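Local structure of Pre-mRNA-splicing factor 38 (Chaetomium thermophilum, 5F5T) at residues E114-R120 with D146-R151; A124-R128 with F166-L170; R73-T79 with R151-K155. The protein is probably required for pre-mRNA splicing, as a member of the PRP38 family of spliceosomal proteins. All coordinates share one frame; numbering follows the deposited sequence.

Interaction 1. Residues E114-R120 with D146-R151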
loop_
_atom_site.group_PDB
_atom_site.type_symbol
_atom_site.label_atom_id
_atom_site.label_comp_id
_atom_site.label_asym_id
_atom_site.label_seq_id
_atom_site.Cartn_x
_atom_site.Cartn_y
_atom_site.Cartn_z
ATOM N N GLU A 114 16.298 -4.226 -0.288
ATOM C CA GLU A 114 17.196 -4.326 -1.423
ATOM C C GLU A 114 17.574 -5.786 -1.616
ATOM O O GLU A 114 17.505 -6.304 -2.731
ATOM C CB GLU A 114 18.446 -3.468 -1.222
ATOM C CG GLU A 114 18.918 -2.767 -2.485
ATOM C CD GLU A 114 17.945 -1.699 -2.957
ATOM O OE1 GLU A 114 17.872 -0.632 -2.311
ATOM O OE2 GLU A 114 17.253 -1.925 -3.972
ATOM N N LYS A 115 17.919 -6.472 -0.528
ATOM C CA LYS A 115 18.246 -7.893 -0.673
ATOM C C LYS A 115 17.016 -8.801 -0.843
ATOM O O LYS A 115 17.009 -9.698 -1.690
ATOM C CB LYS A 115 19.085 -8.370 0.517
ATOM C CG LYS A 115 20.452 -7.699 0.618
ATOM C CD LYS A 115 21.377 -8.424 1.591
ATOM C CE LYS A 115 21.136 -7.994 3.031
ATOM N NZ LYS A 115 21.561 -9.033 4.015
ATOM N N PHE A 116 15.980 -8.567 -0.040
ATOM C CA PHE A 116 14.796 -9.430 -0.052
ATOM C C PHE A 116 13.505 -8.661 -0.299
ATOM O O PHE A 116 13.014 -7.927 0.571
ATOM C CB PHE A 116 14.678 -10.197 1.261
ATOM C CG PHE A 116 15.973 -10.793 1.729
ATOM C CD1 PHE A 116 16.562 -11.850 1.046
ATOM C CD2 PHE A 116 16.600 -10.297 2.855
ATOM C CE1 PHE A 116 17.760 -12.396 1.488
ATOM C CE2 PHE A 116 17.794 -10.837 3.302
ATOM C CZ PHE A 116 18.375 -11.888 2.616
ATOM N N LYS A 117 12.944 -8.868 -1.486
ATOM C CA LYS A 117 11.788 -8.107 -1.937
ATOM C C LYS A 117 10.563 -8.298 -1.047
ATOM O O LYS A 117 9.818 -7.352 -0.829
ATOM C CB LYS A 117 11.438 -8.466 -3.385
ATOM C CG LYS A 117 11.348 -9.955 -3.662
ATOM C CD LYS A 117 11.414 -10.231 -5.154
ATOM C CE LYS A 117 11.065 -11.664 -5.466
ATOM N NZ LYS A 117 10.896 -11.824 -6.933
ATOM N N TYR A 118 10.327 -9.513 -0.561
ATOM C CA TYR A 118 9.173 -9.757 0.307
ATOM C C TYR A 118 9.349 -9.068 1.663
ATOM O O TYR A 118 8.371 -8.705 2.315
ATOM C CB TYR A 118 8.929 -11.258 0.475
ATOM C CG TYR A 118 8.330 -11.867 -0.769
ATOM C CD1 TYR A 118 7.019 -11.591 -1.131
ATOM C CD2 TYR A 118 9.092 -12.663 -1.617
ATOM C CE1 TYR A 118 6.469 -12.116 -2.282
ATOM C CE2 TYR A 118 8.550 -13.191 -2.779
ATOM C CZ TYR A 118 7.237 -12.913 -3.103
ATOM O OH TYR A 118 6.687 -13.430 -4.252
ATOM N N LEU A 119 10.594 -8.875 2.086
ATOM C CA LEU A 119 10.851 -8.113 3.302
ATOM C C LEU A 119 10.418 -6.661 3.098
ATOM O O LEU A 119 9.846 -6.039 3.997
ATOM C CB LEU A 119 12.325 -8.179 3.698
ATOM C CG LEU A 119 12.682 -7.460 5.001
ATOM C CD1 LEU A 119 11.760 -7.929 6.124
ATOM C CD2 LEU A 119 14.129 -7.711 5.370
ATOM N N ARG A 120 10.699 -6.123 1.912
ATOM C CA ARG A 120 10.273 -4.769 1.568
ATOM C C ARG A 120 8.761 -4.684 1.492
ATOM O O ARG A 120 8.166 -3.687 1.901
ATOM C CB ARG A 120 10.894 -4.310 0.243
ATOM C CG ARG A 120 10.361 -2.967 -0.237
ATOM C CD ARG A 120 11.217 -2.333 -1.320
ATOM N NE ARG A 120 12.618 -2.258 -0.924
ATOM C CZ ARG A 120 13.599 -1.836 -1.714
ATOM N NH1 ARG A 120 14.843 -1.805 -1.257
ATOM N NH2 ARG A 120 13.341 -1.447 -2.957
ATOM N N ASP A 146 10.447 0.286 -7.898
ATOM C CA ASP A 146 10.855 -1.096 -7.680
ATOM C C ASP A 146 9.975 -1.997 -8.545
ATOM O O ASP A 146 8.769 -2.119 -8.319
ATOM C CB ASP A 146 10.737 -1.463 -6.199
ATOM C CG ASP A 146 11.409 -2.783 -5.854
ATOM O OD1 ASP A 146 11.684 -3.592 -6.765
ATOM O OD2 ASP A 146 11.658 -3.012 -4.650
ATOM N N ARG A 147 10.589 -2.633 -9.532
ATOM C CA ARG A 147 9.847 -3.353 -10.557
ATOM C C ARG A 147 9.955 -4.864 -10.396
ATOM O O ARG A 147 9.513 -5.617 -11.262
ATOM C CB ARG A 147 10.350 -2.942 -11.941
ATOM C CG ARG A 147 11.669 -3.591 -12.318
ATOM C CD ARG A 147 12.095 -3.217 -13.720
ATOM N NE ARG A 147 13.102 -2.163 -13.725
ATOM C CZ ARG A 147 14.359 -2.346 -14.112
ATOM N NH1 ARG A 147 14.757 -3.545 -14.523
ATOM N NH2 ARG A 147 15.216 -1.334 -14.090
ATOM N N ARG A 148 10.528 -5.302 -9.280
ATOM C CA ARG A 148 10.729 -6.725 -9.030
ATOM C C ARG A 148 9.403 -7.476 -8.963
ATOM O O ARG A 148 8.410 -6.959 -8.458
ATOM C CB ARG A 148 11.517 -6.936 -7.732
ATOM C CG ARG A 148 12.995 -6.589 -7.841
ATOM C CD ARG A 148 13.707 -6.734 -6.497
ATOM N NE ARG A 148 13.200 -5.794 -5.501
ATOM C CZ ARG A 148 13.580 -5.776 -4.228
ATOM N NH1 ARG A 148 14.480 -6.647 -3.790
ATOM N NH2 ARG A 148 13.061 -4.886 -3.393
ATOM N N LYS A 149 9.402 -8.703 -9.469
ATOM C CA LYS A 149 8.199 -9.526 -9.489
ATOM C C LYS A 149 7.852 -10.106 -8.121
ATOM O O LYS A 149 8.728 -10.540 -7.375
ATOM C CB LYS A 149 8.365 -10.663 -10.494
ATOM C CG LYS A 149 8.693 -10.205 -11.893
ATOM C CD LYS A 149 8.963 -11.387 -12.795
ATOM C CE LYS A 149 9.310 -10.924 -14.200
ATOM N NZ LYS A 149 9.633 -12.067 -15.080
ATOM N N LEU A 150 6.559 -10.137 -7.823
ATOM C CA LEU A 150 6.036 -10.740 -6.604
ATOM C C LEU A 150 4.888 -11.678 -6.951
ATOM O O LEU A 150 4.175 -11.462 -7.933
ATOM C CB LEU A 150 5.542 -9.673 -5.626
ATOM C CG LEU A 150 6.518 -8.643 -5.061
ATOM C CD1 LEU A 150 5.761 -7.671 -4.172
ATOM C CD2 LEU A 150 7.641 -9.315 -4.292
ATOM N N ARG A 151 4.689 -12.702 -6.129
ATOM C CA ARG A 151 3.548 -13.583 -6.312
ATOM C C ARG A 151 2.450 -13.120 -5.365
ATOM O O ARG A 151 2.718 -12.726 -4.229
ATOM C CB ARG A 151 3.896 -15.044 -6.029
ATOM C CG ARG A 151 5.008 -15.606 -6.894
ATOM C CD ARG A 151 4.669 -15.724 -8.366
ATOM N NE ARG A 151 3.405 -16.356 -8.703
ATOM C CZ ARG A 151 2.920 -16.356 -9.939
ATOM N NH1 ARG A 151 3.602 -15.750 -10.901
ATOM N NH2 ARG A 151 1.765 -16.942 -10.222
#

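Interaction 2. Residues A124-R128 with F166-L170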
loop_
_atom_site.group_PDB
_atom_site.type_symbol
_atom_site.label_atom_id
_atom_site.label_comp_id
_atom_site.label_asym_id
_atom_site.label_seq_id
_atom_site.Cartn_x
_atom_site.Cartn_y
_atom_site.Cartn_z
ATOM N N ALA A 124 6.625 -2.321 3.906
ATOM C CA ALA A 124 5.735 -1.339 3.307
ATOM C C ALA A 124 4.311 -1.528 3.820
ATOM O O ALA A 124 3.623 -0.556 4.135
ATOM C CB ALA A 124 5.774 -1.437 1.797
ATOM N N PHE A 125 3.886 -2.786 3.914
ATOM C CA PHE A 125 2.560 -3.115 4.430
ATOM C C PHE A 125 2.412 -2.577 5.850
ATOM O O PHE A 125 1.462 -1.851 6.160
ATOM C CB PHE A 125 2.343 -4.630 4.403
ATOM C CG PHE A 125 0.942 -5.062 4.752
ATOM C CD1 PHE A 125 -0.156 -4.322 4.348
ATOM C CD2 PHE A 125 0.726 -6.221 5.483
ATOM C CE1 PHE A 125 -1.442 -4.729 4.667
ATOM C CE2 PHE A 125 -0.556 -6.632 5.807
ATOM C CZ PHE A 125 -1.642 -5.885 5.397
ATOM N N TYR A 126 3.393 -2.894 6.690
ATOM C CA TYR A 126 3.383 -2.487 8.088
ATOM C C TYR A 126 3.376 -0.969 8.225
ATOM O O TYR A 126 2.705 -0.415 9.098
ATOM C CB TYR A 126 4.589 -3.079 8.822
ATOM C CG TYR A 126 4.601 -2.768 10.299
ATOM C CD1 TYR A 126 3.819 -3.494 11.184
ATOM C CD2 TYR A 126 5.385 -1.741 10.806
ATOM C CE1 TYR A 126 3.819 -3.210 12.535
ATOM C CE2 TYR A 126 5.393 -1.450 12.154
ATOM C CZ TYR A 126 4.608 -2.187 13.015
ATOM O OH TYR A 126 4.611 -1.899 14.361
ATOM N N ILE A 127 4.138 -0.302 7.364
ATOM C CA ILE A 127 4.197 1.151 7.368
ATOM C C ILE A 127 2.829 1.732 7.021
ATOM O O ILE A 127 2.354 2.651 7.686
ATOM C CB ILE A 127 5.257 1.677 6.385
ATOM C CG1 ILE A 127 6.659 1.429 6.948
ATOM C CG2 ILE A 127 5.053 3.163 6.115
ATOM C CD1 ILE A 127 7.777 2.002 6.101
ATOM N N ARG A 128 2.187 1.172 6.000
ATOM C CA ARG A 128 0.857 1.625 5.606
ATOM C C ARG A 128 -0.133 1.433 6.752
ATOM O O ARG A 128 -1.038 2.246 6.956
ATOM C CB ARG A 128 0.375 0.878 4.359
ATOM C CG ARG A 128 -1.077 1.155 3.999
ATOM C CD ARG A 128 -1.225 2.584 3.492
ATOM N NE ARG A 128 -2.596 2.920 3.112
ATOM C CZ ARG A 128 -3.579 3.177 3.970
ATOM N NH1 ARG A 128 -3.358 3.133 5.276
ATOM N NH2 ARG A 128 -4.787 3.470 3.519
ATOM N N PHE A 166 2.161 -3.377 -5.900
ATOM C CA PHE A 166 1.814 -3.602 -4.504
ATOM C C PHE A 166 1.829 -2.288 -3.717
ATOM O O PHE A 166 0.920 -2.010 -2.931
ATOM C CB PHE A 166 2.776 -4.621 -3.883
ATOM C CG PHE A 166 2.410 -5.029 -2.487
ATOM C CD1 PHE A 166 1.241 -5.728 -2.235
ATOM C CD2 PHE A 166 3.237 -4.706 -1.423
ATOM C CE1 PHE A 166 0.905 -6.101 -0.945
ATOM C CE2 PHE A 166 2.905 -5.074 -0.131
ATOM C CZ PHE A 166 1.739 -5.774 0.108
ATOM N N ILE A 167 2.864 -1.482 -3.943
ATOM C CA ILE A 167 2.986 -0.172 -3.313
ATOM C C ILE A 167 1.823 0.721 -3.715
ATOM O O ILE A 167 1.200 1.365 -2.869
ATOM C CB ILE A 167 4.304 0.529 -3.694
ATOM C CG1 ILE A 167 5.501 -0.271 -3.186
ATOM C CG2 ILE A 167 4.338 1.940 -3.142
ATOM C CD1 ILE A 167 5.509 -0.461 -1.699
ATOM N N ASP A 168 1.528 0.738 -5.011
ATOM C CA ASP A 168 0.425 1.535 -5.528
ATOM C C ASP A 168 -0.891 1.087 -4.899
ATOM O O ASP A 168 -1.752 1.916 -4.592
ATOM C CB ASP A 168 0.347 1.425 -7.053
ATOM C CG ASP A 168 -0.554 2.478 -7.670
ATOM O OD1 ASP A 168 -0.495 3.649 -7.239
ATOM O OD2 ASP A 168 -1.336 2.130 -8.580
ATOM N N ASP A 169 -1.039 -0.222 -4.702
ATOM C CA ASP A 169 -2.213 -0.762 -4.023
ATOM C C ASP A 169 -2.310 -0.261 -2.584
ATOM O O ASP A 169 -3.383 0.124 -2.124
ATOM C CB ASP A 169 -2.199 -2.289 -4.038
ATOM C CG ASP A 169 -2.683 -2.864 -5.356
ATOM O OD1 ASP A 169 -3.082 -2.074 -6.237
ATOM O OD2 ASP A 169 -2.690 -4.106 -5.500
ATOM N N LEU A 170 -1.185 -0.260 -1.880
ATOM C CA LEU A 170 -1.139 0.248 -0.515
ATOM C C LEU A 170 -1.542 1.718 -0.465
ATOM O O LEU A 170 -2.224 2.163 0.458
ATOM C CB LEU A 170 0.261 0.077 0.070
ATOM C CG LEU A 170 0.748 -1.345 0.318
ATOM C CD1 LEU A 170 2.212 -1.315 0.726
ATOM C CD2 LEU A 170 -0.098 -1.994 1.404
HETATM O O HOH W 1 -4.771 3.175 0.643
#

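Interaction 3. Residues R73-T79 with R151-K155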
loop_
_atom_site.group_PDB
_atom_site.type_symbol
_atom_site.label_atom_id
_atom_site.label_comp_id
_atom_site.label_asym_id
_atom_site.label_seq_id
_atom_site.Cartn_x
_atom_site.Cartn_y
_atom_site.Cartn_z
ATOM N N ARG A 73 6.550 -16.727 0.246
ATOM C CA ARG A 73 6.733 -16.883 -1.187
ATOM C C ARG A 73 5.682 -16.093 -1.953
ATOM O O ARG A 73 5.628 -16.150 -3.181
ATOM C CB ARG A 73 6.670 -18.360 -1.573
ATOM C CG ARG A 73 7.791 -19.192 -0.991
ATOM C CD ARG A 73 9.146 -18.602 -1.351
ATOM N NE ARG A 73 10.245 -19.400 -0.817
ATOM C CZ ARG A 73 11.028 -19.023 0.188
ATOM N NH1 ARG A 73 10.837 -17.850 0.779
ATOM N NH2 ARG A 73 12.005 -19.817 0.603
ATOM N N PHE A 74 4.823 -15.388 -1.219
ATOM C CA PHE A 74 3.801 -14.554 -1.841
ATOM C C PHE A 74 3.186 -13.563 -0.861
ATOM O O PHE A 74 3.321 -13.703 0.353
ATOM C CB PHE A 74 2.695 -15.419 -2.455
ATOM C CG PHE A 74 2.026 -16.342 -1.478
ATOM C CD1 PHE A 74 0.948 -15.908 -0.718
ATOM C CD2 PHE A 74 2.468 -17.647 -1.323
ATOM C CE1 PHE A 74 0.328 -16.756 0.181
ATOM C CE2 PHE A 74 1.853 -18.499 -0.426
ATOM C CZ PHE A 74 0.781 -18.051 0.329
ATOM N N VAL A 75 2.497 -12.569 -1.407
ATOM C CA VAL A 75 1.712 -11.643 -0.603
ATOM C C VAL A 75 0.236 -12.017 -0.709
ATOM O O VAL A 75 -0.255 -12.359 -1.784
ATOM C CB VAL A 75 1.929 -10.171 -1.034
ATOM C CG1 VAL A 75 3.388 -9.778 -0.865
ATOM C CG2 VAL A 75 1.477 -9.949 -2.462
ATOM N N GLY A 76 -0.445 -12.035 0.431
ATOM C CA GLY A 76 -1.860 -12.345 0.475
ATOM C C GLY A 76 -2.400 -12.220 1.886
ATOM O O GLY A 76 -1.627 -12.107 2.837
ATOM N N GLY A 77 -3.722 -12.251 2.021
ATOM C CA GLY A 77 -4.365 -12.256 3.324
ATOM C C GLY A 77 -4.764 -13.658 3.742
ATOM O O GLY A 77 -3.907 -14.503 4.011
ATOM N N VAL A 78 -6.070 -13.906 3.796
ATOM C CA VAL A 78 -6.583 -15.234 4.113
ATOM C C VAL A 78 -7.201 -15.840 2.853
ATOM O O VAL A 78 -7.915 -15.166 2.112
ATOM C CB VAL A 78 -7.624 -15.199 5.265
ATOM C CG1 VAL A 78 -6.991 -14.645 6.528
ATOM C CG2 VAL A 78 -8.830 -14.362 4.886
ATOM N N THR A 79 -6.907 -17.111 2.604
ATOM C CA THR A 79 -7.270 -17.734 1.338
ATOM C C THR A 79 -7.908 -19.105 1.546
ATOM O O THR A 79 -7.647 -19.770 2.547
ATOM C CB THR A 79 -6.021 -17.870 0.431
ATOM O OG1 THR A 79 -5.321 -16.620 0.395
ATOM C CG2 THR A 79 -6.395 -18.277 -0.988
ATOM N N ARG A 151 4.689 -12.702 -6.129
ATOM C CA ARG A 151 3.548 -13.583 -6.312
ATOM C C ARG A 151 2.450 -13.120 -5.365
ATOM O O ARG A 151 2.718 -12.726 -4.229
ATOM C CB ARG A 151 3.896 -15.044 -6.029
ATOM C CG ARG A 151 5.008 -15.606 -6.894
ATOM C CD ARG A 151 4.669 -15.724 -8.366
ATOM N NE ARG A 151 3.405 -16.356 -8.703
ATOM C CZ ARG A 151 2.920 -16.356 -9.939
ATOM N NH1 ARG A 151 3.602 -15.750 -10.901
ATOM N NH2 ARG A 151 1.765 -16.942 -10.222
ATOM N N ARG A 152 1.213 -13.162 -5.839
ATOM C CA ARG A 152 0.063 -12.841 -5.012
ATOM C C ARG A 152 -0.852 -14.054 -4.963
ATOM O O ARG A 152 -1.056 -14.708 -5.977
ATOM C CB ARG A 152 -0.657 -11.620 -5.580
ATOM C CG ARG A 152 -2.029 -11.337 -5.003
ATOM C CD ARG A 152 -2.617 -10.112 -5.682
ATOM N NE ARG A 152 -2.592 -10.249 -7.137
ATOM C CZ ARG A 152 -2.574 -9.228 -7.988
ATOM N NH1 ARG A 152 -2.570 -7.982 -7.536
ATOM N NH2 ARG A 152 -2.553 -9.453 -9.296
ATOM N N LYS A 153 -1.411 -14.359 -3.797
ATOM C CA LYS A 153 -2.176 -15.592 -3.660
ATOM C C LYS A 153 -3.594 -15.433 -4.183
ATOM O O LYS A 153 -4.358 -14.606 -3.692
ATOM C CB LYS A 153 -2.214 -16.056 -2.207
ATOM C CG LYS A 153 -2.831 -17.437 -2.030
ATOM C CD LYS A 153 -1.876 -18.537 -2.456
ATOM C CE LYS A 153 -2.569 -19.891 -2.427
ATOM N NZ LYS A 153 -3.286 -20.105 -1.141
ATOM N N GLY A 154 -3.923 -16.235 -5.191
ATOM C CA GLY A 154 -5.239 -16.240 -5.800
ATOM C C GLY A 154 -6.083 -17.400 -5.313
ATOM O O GLY A 154 -5.746 -18.061 -4.329
ATOM N N LYS A 155 -7.199 -17.637 -5.997
ATOM C CA LYS A 155 -8.108 -18.717 -5.629
ATOM C C LYS A 155 -7.463 -20.094 -5.765
ATOM O O LYS A 155 -7.626 -20.947 -4.891
ATOM C CB LYS A 155 -9.381 -18.637 -6.473
ATOM C CG LYS A 155 -10.238 -17.422 -6.143
ATOM C CD LYS A 155 -10.770 -17.511 -4.717
ATOM C CE LYS A 155 -10.129 -16.487 -3.786
ATOM N NZ LYS A 155 -10.112 -17.004 -2.385
#

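Interaction 1. Residues E114-R120 with D146-R151
A bend at chi3 of Arg148 (-64°) turns its guanidinium so that one face lies on Lys117, with CB of Lys117 3.5 Å from CZ of Arg148, while one edge grips Asp146 side-on. In that grip Arg148 NE meets OD1 of Asp146 and NH2 of Arg148 meets OD2 at 2.7 Å, each through the syn lone pair. The backbone N of Arg148 also donates to OD1, closing an Asx turn that fixes the carboxylate just ahead of strand 149-153, the first strand of a two-stranded antiparallel hairpin.

Arg120 reaches the same carboxylate from the helix side. Its NH2 lies 2.9 Å from Asp146 OD2 in a salt bridge with a weak, bent hydrogen bond, the two planes 76° apart. Arg148 NH2 sits over a face of the Arg120 guanidinium, and Asp146 is likely to offset the two positive charges. Glu114 OE1 completes the network with a weak bond to Arg120 NH1.

Further along, Lys117 runs extended beyond CG past Leu150 CD2 and gives NZ to Lys149 O at 2.6 Å; that ammonium also forms a salt bridge with an acidic side chain of another protein chain. Beside it, Leu150 CD2 makes a CH-pi contact over the Tyr118 ring, 3.9 Å from its centroid, and at the ring edge Tyr118 OH accepts a nearly straight bond from Arg151 N (2.8 Å, 167°).

Interaction 2. Residues A124-R128 with F166-L170
The carbonyl oxygen of Leu170 is gripped twice, by Arg128 NE at 2.8 Å and by a water at 2.7 Å. The bond from NE is bent, with 139° at the hydrogen, yet the oxygen lies close to the guanidinium plane, at its edge. The water, in the same plane, also accepts from NH2 of Arg128, so water and arginine hold Leu170 O between them. A turn at chi2 of Arg128 (70°) carries the guanidinium away from its own helix and across to this carbonyl, which sits two residues before the end of helix 163-172. Trp182 adds a further hold on the guanidinium: its backbone O takes a hydrogen bond from Arg128 NH2, which also binds the water, and its ring makes a cation-pi contact.

Away from this polar end the contact is apolar. Leu170 spreads its two methyls between neighbours on helix 117-130: CD1 lies 3.7 Å from CB of Ala124, and CD2 comes to the edge of the Phe125 ring, 3.8 Å from CD1 of that ring. Ile167 brings its CD1 to 3.6 Å from the Ala124 methyl, which is thus touched by two branched side chains. Phe166 adds a looser approach, its ring edge turned to CB of Phe125. Leu140 of helix 133-140 packs on both Ala124 and Ile167, and Phe88 of helix 87-98 touches Phe166.

The two helical segments run nearly parallel, 8° apart with axes 10.4 Å from each other, a side-by-side helix pair at the buried centre of the largely helical PRP38 domain.

Interaction 3. Residues R73-T79 with R151-K155
Lys153 lays its aliphatic chain over one face of the Phe74 ring, with CD 4.0 Å from the ring centroid in a CH-pi contact offset toward the rim. Its CB lies over the rim on the same face, 3.5 Å from CD1 of Phe74. Two torsions produce this overlap: Phe74 holds CG between its backbone N and carbonyl carbon (chi1 57°), and Lys153 bends at chi2 (76°) so that its chain follows the ring. Thr79 packs against the same chain, its OG1 3.6 Å from Lys153 CG and its methyl CG2 against Gly154 O. With the lysine chain cut back to an alanine here, the Phe74 face would probably lose its CH-pi partner and Thr79 the methylenes it packs on.

The backbone fixes how these side chains face each other. Val75 N donates to Arg151 O at 2.8 Å, and Lys153 N donates to Val75 O at 3.1 Å, while Arg152 CA makes a CA-H...O contact with Val75 O. Val75 CG2 packs near Arg151 O, and Arg151 CB lies 3.5 Å from Arg73 O. The Arg151 chain then bends away, and its NE bonds to Thr158 OG1 on the neighbouring strand.

In the next shell, Phe88 of helix 87-98 and Ala121 of helix 117-130 pack on Val75, and Ser86 OG bonds to Gly76 O just beyond it. Arg73 is held by its NH1 to Val69 O at the end of helix 61-71. Val75 bonding to the residues on each side of Arg152, with the chains running the same way, is a single parallel beta bridge, by which the segment after helix 61-71 joins the edge of the hairpin 149-153/158-162.

In the fold
Along the chain the segments come as 73-79, 114-120, 124-128, 146-151, 151-155 and 166-170. Interaction 1 thus falls within the span bridged by interaction 3, while interaction 2 crosses both. The centres of interactions 1 and 2 are about 12 Å apart, and interaction 3 lies about 15 Å from each. Helix 117-130 serves interactions 1 and 2; strand 149-153 serves 1 and 3, with Arg151 common to both. They touch directly: Tyr118 OH probably bonds to Arg73 O, Leu150 packs on Phe166, and Phe166 on Val75. One helix and one hairpin strand therefore tie chain-distant parts of the PRP38 domain into a continuous body, with interaction 2 nearest its centre.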